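Local coordinates for ORC1-type DNA replication protein 2 (Aeropyrum pernix, PDB 1W5T) that binds DNA and takes part in regulating DNA replication, carrying an AAA+ ATPase domain that binds ATP and a winged-helix domain, at residues D145-M150 and F182-S187; M53-I58 and R190-M195; L68-V73 and L141-E146; D160-L165 and P200-Q205; K88-N93 and S105-Q110. All blocks are in the same frame, centred on the assembly; numbering follows the deposited sequence.

Contact 1: D145-M150 and F182-S187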
# COMPACT_ATOMS: atom_id res chain seq x y z
N ASP A 145 6.35 -6.02 -4.96
CA ASP A 145 5.20 -5.16 -4.67
C ASP A 145 3.85 -5.80 -5.00
O ASP A 145 3.74 -6.67 -5.85
CB ASP A 145 5.33 -3.86 -5.47
CG ASP A 145 4.81 -2.66 -4.71
OD1 ASP A 145 4.05 -2.79 -3.70
OD2 ASP A 145 5.12 -1.50 -5.05
N GLU A 146 2.81 -5.32 -4.31
CA GLU A 146 1.48 -5.88 -4.44
C GLU A 146 1.57 -7.38 -4.25
O GLU A 146 0.98 -8.14 -5.03
CB GLU A 146 0.84 -5.57 -5.81
CG GLU A 146 0.71 -4.09 -6.20
CD GLU A 146 -0.31 -3.31 -5.38
OE1 GLU A 146 -0.41 -2.09 -5.54
OE2 GLU A 146 -1.03 -3.90 -4.56
N PHE A 147 2.30 -7.79 -3.21
CA PHE A 147 2.61 -9.18 -2.95
C PHE A 147 1.34 -9.98 -2.73
O PHE A 147 1.24 -11.14 -3.16
CB PHE A 147 3.57 -9.33 -1.75
CG PHE A 147 3.97 -10.76 -1.48
CD1 PHE A 147 4.81 -11.45 -2.37
CD2 PHE A 147 3.51 -11.42 -0.35
CE1 PHE A 147 5.18 -12.75 -2.13
CE2 PHE A 147 3.87 -12.73 -0.09
CZ PHE A 147 4.70 -13.40 -0.97
N GLN A 148 0.34 -9.35 -2.09
CA GLN A 148 -0.93 -10.01 -1.84
C GLN A 148 -1.52 -10.62 -3.11
O GLN A 148 -2.14 -11.65 -3.02
CB GLN A 148 -1.94 -9.10 -1.13
CG GLN A 148 -2.66 -8.11 -2.04
CD GLN A 148 -1.75 -7.01 -2.56
OE1 GLN A 148 -0.62 -6.79 -2.06
NE2 GLN A 148 -2.24 -6.30 -3.54
N SER A 149 -1.31 -10.00 -4.28
CA SER A 149 -1.77 -10.60 -5.54
C SER A 149 -1.01 -11.88 -5.94
O SER A 149 -1.49 -12.71 -6.72
CB SER A 149 -1.80 -9.59 -6.69
OG SER A 149 -0.52 -9.42 -7.27
N MET A 150 0.18 -12.04 -5.39
CA MET A 150 0.89 -13.28 -5.61
C MET A 150 0.31 -14.38 -4.76
O MET A 150 0.56 -15.53 -5.04
CB MET A 150 2.36 -13.10 -5.29
CG MET A 150 3.16 -12.56 -6.44
SD MET A 150 4.85 -12.23 -5.92
CE MET A 150 5.46 -13.84 -5.69
N PHE A 182 14.85 -10.32 -0.09
CA PHE A 182 13.52 -9.94 -0.52
C PHE A 182 12.90 -8.90 0.37
O PHE A 182 13.05 -8.95 1.56
CB PHE A 182 12.60 -11.15 -0.52
CG PHE A 182 12.91 -12.12 -1.59
CD1 PHE A 182 13.65 -13.24 -1.30
CD2 PHE A 182 12.45 -11.93 -2.88
CE1 PHE A 182 13.92 -14.17 -2.28
CE2 PHE A 182 12.77 -12.85 -3.89
CZ PHE A 182 13.50 -13.97 -3.57
N LEU A 183 12.19 -7.98 -0.25
CA LEU A 183 11.38 -7.03 0.46
C LEU A 183 10.00 -7.19 -0.16
O LEU A 183 9.80 -6.84 -1.33
CB LEU A 183 11.91 -5.63 0.23
CG LEU A 183 11.79 -4.63 1.37
CD1 LEU A 183 11.79 -3.22 0.89
CD2 LEU A 183 10.69 -4.87 2.40
N LEU A 184 9.07 -7.77 0.58
CA LEU A 184 7.71 -7.97 0.05
C LEU A 184 6.91 -6.74 0.43
O LEU A 184 7.09 -6.19 1.52
CB LEU A 184 7.07 -9.20 0.66
CG LEU A 184 7.97 -10.47 0.70
CD1 LEU A 184 7.25 -11.73 1.27
CD2 LEU A 184 8.52 -10.79 -0.69
N VAL A 185 6.08 -6.24 -0.47
CA VAL A 185 5.21 -5.11 -0.11
C VAL A 185 3.78 -5.51 -0.41
O VAL A 185 3.53 -5.84 -1.54
CB VAL A 185 5.57 -3.87 -0.93
CG1 VAL A 185 4.66 -2.69 -0.57
CG2 VAL A 185 7.04 -3.51 -0.75
N ALA A 186 2.89 -5.50 0.60
CA ALA A 186 1.50 -5.95 0.48
C ALA A 186 0.56 -4.83 0.88
O ALA A 186 0.93 -3.94 1.59
CB ALA A 186 1.22 -7.16 1.34
N SER A 187 -0.69 -4.89 0.46
CA SER A 187 -1.57 -3.74 0.73
C SER A 187 -1.97 -3.61 2.20
O SER A 187 -2.17 -2.49 2.69
CB SER A 187 -2.80 -3.76 -0.17
OG SER A 187 -3.46 -4.97 0.05
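Asp145 leans its OD1 against Val185, 3.2 Å from CG1, while OD2 turns to Thr66 and Tyr91 near the bound magnesium ion. OD1 also accepts the backbone N-H of Glu146, from its anti side, so one carboxylate oxygen is held by the turn and the other faces the nucleotide site. Glu146 touches the partner strand little; its OE2 receives Gln148 NE2 at 2.9 Å, almost in the amide plane. This Asp-Glu pair after a run of aliphatic residues fits the Walker B motif of AAA+ ATPases.

Phe147 gives a nearly straight bond (172°) from its N to Val185 O, 2.8 Å away. With CG anti to the backbone N (chi1 -177°), its ring presents one face to Leu184, whose CD1 lies 3.9 Å from the centroid in a CH-pi contact. Gln148 bends back at chi2, and its OE1 takes the N-H of Ser187 at 3.2 Å from above the carbonyl plane, a long, bent bond (138°). Beyond these residues, Met53 of strand 51-56 meets the Phe147 ring, Ile143 of strand 139-145 touches Val185, and Met150 rests on Leu161 of helix 158-165.

Contact 2: M53-I58 and R190-M195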
# COMPACT_ATOMS: atom_id res chain seq x y z
N MET A 53 8.84 -7.64 5.18
CA MET A 53 7.63 -7.17 4.56
C MET A 53 7.24 -5.79 5.07
O MET A 53 7.41 -5.49 6.26
CB MET A 53 6.49 -8.16 4.79
CG MET A 53 5.14 -7.68 4.23
SD MET A 53 3.76 -8.82 4.43
CE MET A 53 4.07 -9.93 3.11
N ILE A 54 6.66 -5.01 4.17
CA ILE A 54 5.99 -3.74 4.45
C ILE A 54 4.56 -3.93 4.08
O ILE A 54 4.28 -4.42 2.99
CB ILE A 54 6.58 -2.62 3.55
CG1 ILE A 54 8.05 -2.33 3.89
CG2 ILE A 54 5.69 -1.36 3.62
CD1 ILE A 54 8.86 -1.39 2.86
N TYR A 55 3.64 -3.58 4.98
CA TYR A 55 2.22 -3.49 4.63
C TYR A 55 1.62 -2.19 5.18
O TYR A 55 2.18 -1.54 6.06
CB TYR A 55 1.42 -4.75 5.12
CG TYR A 55 1.43 -4.99 6.64
CD1 TYR A 55 0.31 -4.68 7.43
CD2 TYR A 55 2.56 -5.54 7.27
CE1 TYR A 55 0.31 -4.93 8.84
CE2 TYR A 55 2.56 -5.80 8.66
CZ TYR A 55 1.43 -5.48 9.42
OH TYR A 55 1.47 -5.71 10.75
N GLY A 56 0.47 -1.80 4.64
CA GLY A 56 -0.21 -0.60 5.09
C GLY A 56 -1.51 -0.84 5.81
O GLY A 56 -1.98 -1.96 5.92
N SER A 57 -2.11 0.23 6.33
CA SER A 57 -3.42 0.10 6.95
C SER A 57 -4.42 -0.37 5.92
O SER A 57 -4.27 -0.13 4.70
CB SER A 57 -3.85 1.38 7.61
OG SER A 57 -2.89 1.70 8.60
N ILE A 58 -5.40 -1.11 6.40
CA ILE A 58 -6.38 -1.71 5.52
C ILE A 58 -7.30 -0.67 4.85
O ILE A 58 -7.92 0.17 5.51
CB ILE A 58 -7.17 -2.79 6.31
CG1 ILE A 58 -8.09 -3.56 5.39
CG2 ILE A 58 -7.96 -2.16 7.44
CD1 ILE A 58 -8.07 -5.03 5.65
N ARG A 190 -3.99 -8.65 5.80
CA ARG A 190 -4.67 -9.87 5.32
C ARG A 190 -3.71 -10.78 4.55
O ARG A 190 -3.83 -11.99 4.61
CB ARG A 190 -5.92 -9.59 4.44
CG ARG A 190 -7.08 -8.87 5.15
CD ARG A 190 -8.21 -8.40 4.20
NE ARG A 190 -7.75 -7.34 3.30
CZ ARG A 190 -8.42 -6.89 2.26
NH1 ARG A 190 -9.63 -7.38 1.97
NH2 ARG A 190 -7.89 -5.92 1.53
N ALA A 191 -2.74 -10.17 3.86
CA ALA A 191 -1.67 -10.92 3.23
C ALA A 191 -0.94 -11.81 4.23
O ALA A 191 -0.67 -12.97 3.95
CB ALA A 191 -0.70 -10.02 2.53
N LEU A 192 -0.65 -11.25 5.41
CA LEU A 192 0.00 -12.01 6.47
C LEU A 192 -0.96 -13.08 7.02
O LEU A 192 -0.55 -14.23 7.17
CB LEU A 192 0.49 -11.06 7.59
CG LEU A 192 1.72 -10.21 7.26
CD1 LEU A 192 2.03 -9.31 8.38
CD2 LEU A 192 2.90 -11.15 6.98
N SER A 193 -2.21 -12.68 7.32
CA SER A 193 -3.22 -13.60 7.84
C SER A 193 -3.35 -14.80 6.93
O SER A 193 -3.42 -15.93 7.37
CB SER A 193 -4.59 -12.92 7.98
OG SER A 193 -4.51 -11.81 8.85
N TYR A 194 -3.36 -14.53 5.64
CA TYR A 194 -3.47 -15.56 4.62
C TYR A 194 -2.26 -16.51 4.58
O TYR A 194 -2.43 -17.73 4.64
CB TYR A 194 -3.69 -14.91 3.25
CG TYR A 194 -3.85 -15.91 2.14
CD1 TYR A 194 -5.12 -16.27 1.67
CD2 TYR A 194 -2.72 -16.50 1.57
CE1 TYR A 194 -5.25 -17.20 0.63
CE2 TYR A 194 -2.84 -17.43 0.55
CZ TYR A 194 -4.10 -17.78 0.09
OH TYR A 194 -4.16 -18.69 -0.91
N MET A 195 -1.07 -15.95 4.44
CA MET A 195 0.18 -16.71 4.55
C MET A 195 0.27 -17.60 5.81
O MET A 195 0.73 -18.71 5.69
CB MET A 195 1.40 -15.80 4.51
CG MET A 195 1.67 -15.14 3.18
SD MET A 195 3.08 -13.98 3.26
CE MET A 195 4.40 -15.11 3.09
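The guanidinium of Arg190, over one face of which Ile58 CG1 lies, is gripped by two acids: Asp188 forms a salt bridge with NE and Glu302 of helix 300-304 another with NH1. Ile58 brings CD1 to 3.3 Å from Arg190 NE and 3.7 Å from CD, a close fit in which the two side chains cross at about a right angle. Its chi2 of 136° lies away from a staggered value, which suggests some strain at the methyl end. An aliphatic residue suits this place because it covers the flat cation while leaving the N-H groups to the acids.

Further along helix 190-198, Leu192 divides its two methyls between strand residues. CD2 reaches Met53 SD at 3.6 Å, the two chains sliding past each other in opposite directions, and CD1 approaches Tyr55 CE2 at 3.6 Å. A bend at chi3 (-80°) swings Met53 CE away from the extended chain to within 4.2 Å of Met195 SD. Strand 51-56 belongs to the parallel sheet of the ATPase domain, and the helix covers one side of it; the axes of 53-56 and 190-195 approach to 10.0 Å. No hydrogen bond joins the segments: thioethers, a tyrosine ring and branched aliphatic side chains meet by apolar packing, while the charge of Arg190 is met by acids outside the two segments.

Contact 3: L68-V73 and L141-E146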
# COMPACT_ATOMS: atom_id res chain seq x y z
N LEU A 68 8.81 3.71 0.51
CA LEU A 68 9.68 3.16 1.56
C LEU A 68 10.49 2.00 1.03
O LEU A 68 11.68 1.89 1.32
CB LEU A 68 8.86 2.67 2.76
CG LEU A 68 9.69 2.15 3.96
CD1 LEU A 68 10.75 3.17 4.43
CD2 LEU A 68 8.76 1.69 5.12
N ALA A 69 9.86 1.11 0.28
CA ALA A 69 10.55 -0.10 -0.15
C ALA A 69 11.67 0.29 -1.12
O ALA A 69 12.78 -0.20 -0.99
CB ALA A 69 9.55 -1.10 -0.79
N LYS A 70 11.38 1.19 -2.06
CA LYS A 70 12.40 1.53 -3.04
C LYS A 70 13.47 2.37 -2.42
O LYS A 70 14.63 2.17 -2.71
CB LYS A 70 11.85 2.25 -4.24
CG LYS A 70 11.05 1.42 -5.15
CD LYS A 70 10.40 2.34 -6.17
CE LYS A 70 10.10 1.57 -7.45
NZ LYS A 70 9.13 2.36 -8.22
N PHE A 71 13.09 3.29 -1.54
CA PHE A 71 14.12 4.08 -0.90
C PHE A 71 15.08 3.20 -0.10
O PHE A 71 16.27 3.44 -0.13
CB PHE A 71 13.51 5.18 -0.02
CG PHE A 71 14.53 6.05 0.65
CD1 PHE A 71 15.04 7.16 0.01
CD2 PHE A 71 14.94 5.79 1.98
CE1 PHE A 71 15.99 7.98 0.64
CE2 PHE A 71 15.86 6.63 2.64
CZ PHE A 71 16.42 7.70 1.96
N THR A 72 14.54 2.20 0.61
CA THR A 72 15.32 1.34 1.50
C THR A 72 16.39 0.55 0.73
O THR A 72 17.57 0.45 1.15
CB THR A 72 14.36 0.36 2.16
OG1 THR A 72 13.59 1.08 3.12
CG2 THR A 72 15.10 -0.65 2.97
N VAL A 73 15.96 -0.02 -0.39
CA VAL A 73 16.81 -0.81 -1.22
C VAL A 73 17.91 0.08 -1.79
O VAL A 73 19.10 -0.30 -1.85
CB VAL A 73 15.97 -1.51 -2.33
CG1 VAL A 73 16.87 -2.10 -3.39
CG2 VAL A 73 15.07 -2.60 -1.67
N LEU A 141 18.80 -7.57 -4.30
CA LEU A 141 17.71 -7.33 -3.39
C LEU A 141 16.44 -7.06 -4.24
O LEU A 141 16.38 -6.13 -5.05
CB LEU A 141 18.08 -6.22 -2.43
CG LEU A 141 17.16 -5.75 -1.31
CD1 LEU A 141 16.35 -6.90 -0.73
CD2 LEU A 141 17.99 -5.12 -0.25
N VAL A 142 15.47 -7.97 -4.08
CA VAL A 142 14.27 -7.98 -4.88
C VAL A 142 13.07 -7.38 -4.11
O VAL A 142 12.70 -7.88 -3.05
CB VAL A 142 13.92 -9.44 -5.33
CG1 VAL A 142 12.70 -9.43 -6.30
CG2 VAL A 142 15.13 -10.13 -6.00
N ILE A 143 12.47 -6.32 -4.64
CA ILE A 143 11.17 -5.87 -4.10
C ILE A 143 10.05 -6.56 -4.88
O ILE A 143 9.98 -6.42 -6.10
CB ILE A 143 10.97 -4.33 -4.24
CG1 ILE A 143 12.14 -3.53 -3.63
CG2 ILE A 143 9.58 -3.90 -3.66
CD1 ILE A 143 12.14 -2.04 -3.96
N LEU A 144 9.18 -7.29 -4.17
CA LEU A 144 7.95 -7.80 -4.78
C LEU A 144 6.79 -7.03 -4.21
O LEU A 144 6.30 -7.37 -3.13
CB LEU A 144 7.72 -9.30 -4.55
CG LEU A 144 8.80 -10.31 -4.97
CD1 LEU A 144 8.54 -11.71 -4.42
CD2 LEU A 144 8.94 -10.30 -6.49
N ASP A 145 6.35 -6.02 -4.96
CA ASP A 145 5.20 -5.16 -4.67
C ASP A 145 3.85 -5.80 -5.00
O ASP A 145 3.74 -6.67 -5.85
CB ASP A 145 5.33 -3.86 -5.47
CG ASP A 145 4.81 -2.66 -4.71
OD1 ASP A 145 4.05 -2.79 -3.70
OD2 ASP A 145 5.12 -1.50 -5.05
N GLU A 146 2.81 -5.32 -4.31
CA GLU A 146 1.48 -5.88 -4.44
C GLU A 146 1.57 -7.38 -4.25
O GLU A 146 0.98 -8.14 -5.03
CB GLU A 146 0.84 -5.57 -5.81
CG GLU A 146 0.71 -4.09 -6.20
CD GLU A 146 -0.31 -3.31 -5.38
OE1 GLU A 146 -0.41 -2.09 -5.54
OE2 GLU A 146 -1.03 -3.90 -4.56
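Apolar packing centres on Ile143, whose branches serve different helix residues. CG2, anti to the backbone N, meets Ala69 CB at 4.0 Å, and CG1 presses on Val73 CG2 at 3.6 Å. Its CD1 reaches over the helix backbone to 3.6 Å from Ala69 O and touches Lys70 CG. Val73 CG2 is shared, since it also lies 3.8 Å from Leu141 CG. Alanine's small side chain admits the Ile143 CG2 methyl close to the helix, and valine wedges a methyl between Ile143 and Leu141.

This is the helix-on-sheet layer of a P-loop NTPase, with helix 65-82 starting in the ATP-binding P-loop; segments 68-73 and 141-145 run antiparallel (178°), their axes 9.5 Å apart.

No hydrogen bond joins the segments. Leu68 O accepts both Thr72 N and Thr72 OG1 (2.7 Å for the hydroxyl), from opposite faces of its plane, which satisfies the buried hydroxyl. Lys70 makes a cation-pi contact with Tyr91; its NZ and Asp145 OD2, opposite charges, are not in contact, 6.4 Å apart.

Contact 4: D160-L165 and P200-Q205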
# COMPACT_ATOMS: atom_id res chain seq x y z
N ASP A 160 5.97 -23.10 -5.12
CA ASP A 160 6.82 -22.14 -5.86
C ASP A 160 7.30 -20.95 -5.02
O ASP A 160 8.48 -20.63 -5.03
CB ASP A 160 6.07 -21.61 -7.07
CG ASP A 160 5.88 -22.67 -8.13
OD1 ASP A 160 6.70 -23.62 -8.17
OD2 ASP A 160 4.93 -22.59 -8.94
N LEU A 161 6.36 -20.29 -4.35
CA LEU A 161 6.67 -19.19 -3.46
C LEU A 161 7.68 -19.68 -2.45
O LEU A 161 8.62 -18.99 -2.04
CB LEU A 161 5.41 -18.73 -2.72
CG LEU A 161 4.38 -17.87 -3.45
CD1 LEU A 161 3.26 -17.49 -2.50
CD2 LEU A 161 5.02 -16.64 -4.06
N TYR A 162 7.47 -20.92 -2.05
CA TYR A 162 8.32 -21.59 -1.10
C TYR A 162 9.75 -21.64 -1.58
O TYR A 162 10.65 -21.26 -0.84
CB TYR A 162 7.79 -22.99 -0.88
CG TYR A 162 8.29 -23.65 0.34
CD1 TYR A 162 9.63 -24.07 0.44
CD2 TYR A 162 7.44 -23.89 1.41
CE1 TYR A 162 10.10 -24.70 1.56
CE2 TYR A 162 7.90 -24.52 2.55
CZ TYR A 162 9.24 -24.92 2.61
OH TYR A 162 9.75 -25.56 3.73
N THR A 163 9.98 -22.09 -2.81
CA THR A 163 11.33 -22.20 -3.33
C THR A 163 11.94 -20.80 -3.55
O THR A 163 13.10 -20.56 -3.18
CB THR A 163 11.44 -23.10 -4.61
OG1 THR A 163 10.71 -22.51 -5.69
CG2 THR A 163 10.70 -24.42 -4.41
N LEU A 164 11.15 -19.90 -4.13
CA LEU A 164 11.53 -18.49 -4.31
C LEU A 164 12.00 -17.85 -3.01
O LEU A 164 13.07 -17.27 -2.96
CB LEU A 164 10.39 -17.66 -4.91
CG LEU A 164 10.69 -16.16 -5.04
CD1 LEU A 164 11.75 -15.89 -6.11
CD2 LEU A 164 9.44 -15.33 -5.28
N LEU A 165 11.20 -17.97 -1.96
CA LEU A 165 11.45 -17.25 -0.72
C LEU A 165 12.38 -18.05 0.18
O LEU A 165 12.89 -17.55 1.17
CB LEU A 165 10.14 -16.90 -0.01
CG LEU A 165 9.40 -15.58 -0.27
CD1 LEU A 165 10.01 -14.65 -1.33
CD2 LEU A 165 8.01 -15.90 -0.64
N PRO A 200 2.32 -21.40 6.35
CA PRO A 200 3.08 -20.92 7.51
C PRO A 200 4.59 -21.21 7.44
O PRO A 200 5.33 -20.58 8.19
CB PRO A 200 2.46 -21.68 8.68
CG PRO A 200 1.94 -22.90 8.05
CD PRO A 200 1.32 -22.41 6.75
N GLN A 201 5.02 -22.11 6.56
CA GLN A 201 6.45 -22.38 6.34
C GLN A 201 7.13 -21.32 5.48
O GLN A 201 8.34 -21.17 5.51
CB GLN A 201 6.68 -23.77 5.75
CG GLN A 201 5.98 -24.94 6.50
CD GLN A 201 6.71 -26.29 6.32
OE1 GLN A 201 7.03 -26.96 7.31
NE2 GLN A 201 6.98 -26.67 5.05
N VAL A 202 6.34 -20.58 4.69
CA VAL A 202 6.89 -19.40 4.02
C VAL A 202 6.77 -18.16 4.90
O VAL A 202 7.75 -17.45 5.07
CB VAL A 202 6.46 -19.24 2.51
CG1 VAL A 202 5.54 -20.34 2.06
CG2 VAL A 202 5.89 -17.84 2.19
N GLU A 203 5.60 -17.95 5.51
CA GLU A 203 5.36 -16.84 6.44
C GLU A 203 6.43 -16.74 7.52
O GLU A 203 6.84 -15.65 7.86
CB GLU A 203 3.98 -17.00 7.09
CG GLU A 203 3.43 -15.77 7.82
CD GLU A 203 3.95 -15.58 9.24
OE1 GLU A 203 4.39 -16.55 9.89
OE2 GLU A 203 3.91 -14.43 9.73
N SER A 204 6.84 -17.88 8.06
CA SER A 204 7.86 -17.95 9.10
C SER A 204 9.23 -17.45 8.63
O SER A 204 10.07 -17.16 9.47
CB SER A 204 8.00 -19.38 9.66
OG SER A 204 8.37 -20.30 8.64
N GLN A 205 9.46 -17.38 7.31
CA GLN A 205 10.71 -16.81 6.77
C GLN A 205 10.81 -15.29 6.92
O GLN A 205 11.89 -14.71 6.73
CB GLN A 205 10.91 -17.19 5.30
CG GLN A 205 12.28 -17.85 5.05
CD GLN A 205 12.39 -19.24 5.69
OE1 GLN A 205 13.46 -19.64 6.14
NE2 GLN A 205 11.28 -19.96 5.74
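Gln201 meets Tyr162 at the rim of its ring, with NE2 near the ring plane and 3.4 Å from CE2. The amide is turned 49° from the ring, and although NE2 also comes within 3.3 Å of the hydroxyl OH, the angle is too poor for a hydrogen bond. Gln201 CB approaches the same CE2 at 3.5 Å, so the aliphatic root of the glutamine packs as well; a long polar side chain suits this solvent-exposed margin.

Val202 turns inward and supplies the apolar centre. CG1 sits 4.1 Å from Tyr162 CD2, and CG2 lies 4.0 Å from Leu165 CD2. A compact beta-branched residue fills the space between ring and leucine, though its chi1 of 0° is eclipsed and suggests strain or an imperfectly modelled rotamer. After the turn, Gln205 is bent at chi2 and passes its CG 3.9 Å from Leu165 O, at the last residue of helix 158-165.

Met195 of helix 190-198 adds to the apolar side at Val202, and Leu161 carries the packing on to helix 148-151. Far from the nucleotide site, the contact is plain helix-to-helix packing among the short helices on one side of the parallel sheet in the alpha-beta-alpha sandwich of an AAA+ ATPase.

Contact 5: K88-N93 and S105-Q110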
# COMPACT_ATOMS: atom_id res chain seq x y z
N LYS A 88 22.47 -5.11 -6.53
CA LYS A 88 21.52 -4.72 -7.53
C LYS A 88 20.14 -4.76 -6.95
O LYS A 88 19.87 -5.46 -5.99
CB LYS A 88 21.58 -5.62 -8.78
CG LYS A 88 22.73 -6.65 -8.84
CD LYS A 88 23.62 -6.44 -10.07
CE LYS A 88 22.92 -6.76 -11.44
NZ LYS A 88 23.25 -5.68 -12.51
N GLN A 89 19.27 -3.98 -7.57
CA GLN A 89 17.90 -3.78 -7.12
C GLN A 89 16.96 -4.26 -8.22
O GLN A 89 17.19 -4.02 -9.39
CB GLN A 89 17.68 -2.30 -6.80
CG GLN A 89 18.93 -1.61 -6.14
CD GLN A 89 18.90 -0.07 -6.07
OE1 GLN A 89 17.91 0.53 -5.64
NE2 GLN A 89 20.00 0.56 -6.45
N ALA A 90 15.91 -4.99 -7.86
CA ALA A 90 14.98 -5.31 -8.90
C ALA A 90 13.64 -5.04 -8.30
O ALA A 90 13.43 -5.33 -7.14
CB ALA A 90 15.09 -6.78 -9.38
N TYR A 91 12.75 -4.46 -9.10
CA TYR A 91 11.44 -4.07 -8.64
C TYR A 91 10.39 -4.75 -9.49
O TYR A 91 10.39 -4.65 -10.70
CB TYR A 91 11.25 -2.54 -8.62
CG TYR A 91 9.85 -2.15 -8.22
CD1 TYR A 91 9.45 -2.11 -6.86
CD2 TYR A 91 8.92 -1.87 -9.18
CE1 TYR A 91 8.12 -1.77 -6.50
CE2 TYR A 91 7.61 -1.59 -8.87
CZ TYR A 91 7.21 -1.51 -7.55
OH TYR A 91 5.91 -1.18 -7.33
N VAL A 92 9.50 -5.47 -8.84
CA VAL A 92 8.42 -6.10 -9.55
C VAL A 92 7.10 -5.82 -8.88
O VAL A 92 6.93 -6.10 -7.70
CB VAL A 92 8.60 -7.65 -9.58
CG1 VAL A 92 7.57 -8.28 -10.50
CG2 VAL A 92 10.06 -8.01 -9.99
N ASN A 93 6.18 -5.26 -9.66
CA ASN A 93 4.80 -5.13 -9.26
C ASN A 93 4.02 -6.37 -9.71
O ASN A 93 3.81 -6.58 -10.91
CB ASN A 93 4.19 -3.89 -9.90
CG ASN A 93 2.82 -3.59 -9.32
OD1 ASN A 93 2.07 -4.51 -8.99
ND2 ASN A 93 2.51 -2.29 -9.15
N SER A 105 11.21 -13.41 -15.14
CA SER A 105 11.84 -12.85 -16.34
C SER A 105 11.89 -11.33 -16.22
O SER A 105 12.81 -10.68 -16.71
CB SER A 105 11.16 -13.33 -17.62
OG SER A 105 9.82 -12.87 -17.65
N LEU A 106 10.93 -10.76 -15.51
CA LEU A 106 11.03 -9.35 -15.15
C LEU A 106 12.26 -9.10 -14.26
O LEU A 106 13.02 -8.18 -14.51
CB LEU A 106 9.72 -8.85 -14.50
CG LEU A 106 8.55 -8.68 -15.48
CD1 LEU A 106 7.25 -8.39 -14.71
CD2 LEU A 106 8.78 -7.62 -16.59
N ILE A 107 12.50 -9.95 -13.27
CA ILE A 107 13.69 -9.77 -12.43
C ILE A 107 15.02 -9.84 -13.25
O ILE A 107 15.89 -8.99 -13.04
CB ILE A 107 13.68 -10.72 -11.18
CG1 ILE A 107 12.54 -10.37 -10.22
CG2 ILE A 107 15.02 -10.69 -10.47
CD1 ILE A 107 12.19 -11.49 -9.25
N VAL A 108 15.17 -10.82 -14.17
CA VAL A 108 16.37 -10.86 -15.04
C VAL A 108 16.55 -9.64 -15.97
O VAL A 108 17.67 -9.14 -16.09
CB VAL A 108 16.63 -12.22 -15.84
CG1 VAL A 108 15.76 -13.37 -15.41
CG2 VAL A 108 16.59 -12.03 -17.37
N ARG A 109 15.47 -9.20 -16.64
CA ARG A 109 15.44 -7.97 -17.46
C ARG A 109 16.15 -6.86 -16.66
O ARG A 109 17.10 -6.25 -17.14
CB ARG A 109 13.98 -7.54 -17.77
CG ARG A 109 13.33 -7.99 -19.13
CD ARG A 109 12.02 -7.16 -19.63
NE ARG A 109 11.30 -6.42 -18.56
CZ ARG A 109 10.96 -5.12 -18.47
NH1 ARG A 109 10.32 -4.73 -17.39
NH2 ARG A 109 11.24 -4.21 -19.40
N GLN A 110 15.72 -6.65 -15.43
CA GLN A 110 16.30 -5.64 -14.55
C GLN A 110 17.78 -5.79 -14.13
O GLN A 110 18.44 -4.79 -13.92
CB GLN A 110 15.43 -5.45 -13.31
CG GLN A 110 14.23 -4.57 -13.64
CD GLN A 110 13.29 -4.45 -12.50
OE1 GLN A 110 12.27 -5.13 -12.46
NE2 GLN A 110 13.61 -3.59 -11.58
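Strand 88-93 and helix 105-110 run roughly antiparallel, their axes 7.8 Å apart at an angle of 143°, with Ala90 opposite Gln110 and Val92 opposite Leu106. Val92 makes the tightest apolar contact: CG2, anti to its carbonyl carbon, presses to 3.4 Å from Ile107 CG1, the two side chains crossing at about a right angle. Its other methyl, CG1, meets Leu106 CD1 at 4.2 Å. Ala90, one strand repeat earlier on the same side, has CB 4.1 Å from Ile107 CG2, and its small side chain leaves room for Gln110 to reach past it to the strand backbone.

The contact lies in a beta-alpha-beta crossover: strand 87-93, at one border of the parallel sheet, is followed by helices 100-111 and 122-136, then by the parallel neighbouring strand 139-145. Ile107 also touches Leu140 and Val142 of that neighbouring strand, so a branched aliphatic residue spans both.

Gln110 stretches out to bring its carboxamide against the Tyr91 backbone, where CD is 3.4 Å from both Tyr91 N and Tyr91 O; the orientation of the amide is doubtful. Tyr91 itself sends its ring away from the helix, CG anti to the backbone N (chi1 176°). On that far side its OH is hydrogen-bonded with Asp145 OD2, beside the ATP-binding residue Thr66.

How the contacts relate
All but contact 4 reach the same five-stranded parallel sheet, in which strands 87-93, 139-145, 180-186 and 51-56 lie in that order. Contacts 1 and 3 share Asp145 and Glu146, their centres about 9 Å apart; Leu183 N and Val185 N probably bond to the carbonyls of Val142 and Leu144. Contact 2 lies about 8 Å from contact 1 between centres and pairs Ile54 with Leu184 and Ala186. Contact 5 meets contacts 1 and 3 where Tyr91 OH and Asp145 OD2 come together, the Asp145 side chain being about 4 Å from the magnesium ion. Contact 4, about 13 Å from contact 1 between centres, touches it through Leu161 and Met150, and contact 2 through Val202 and Met195.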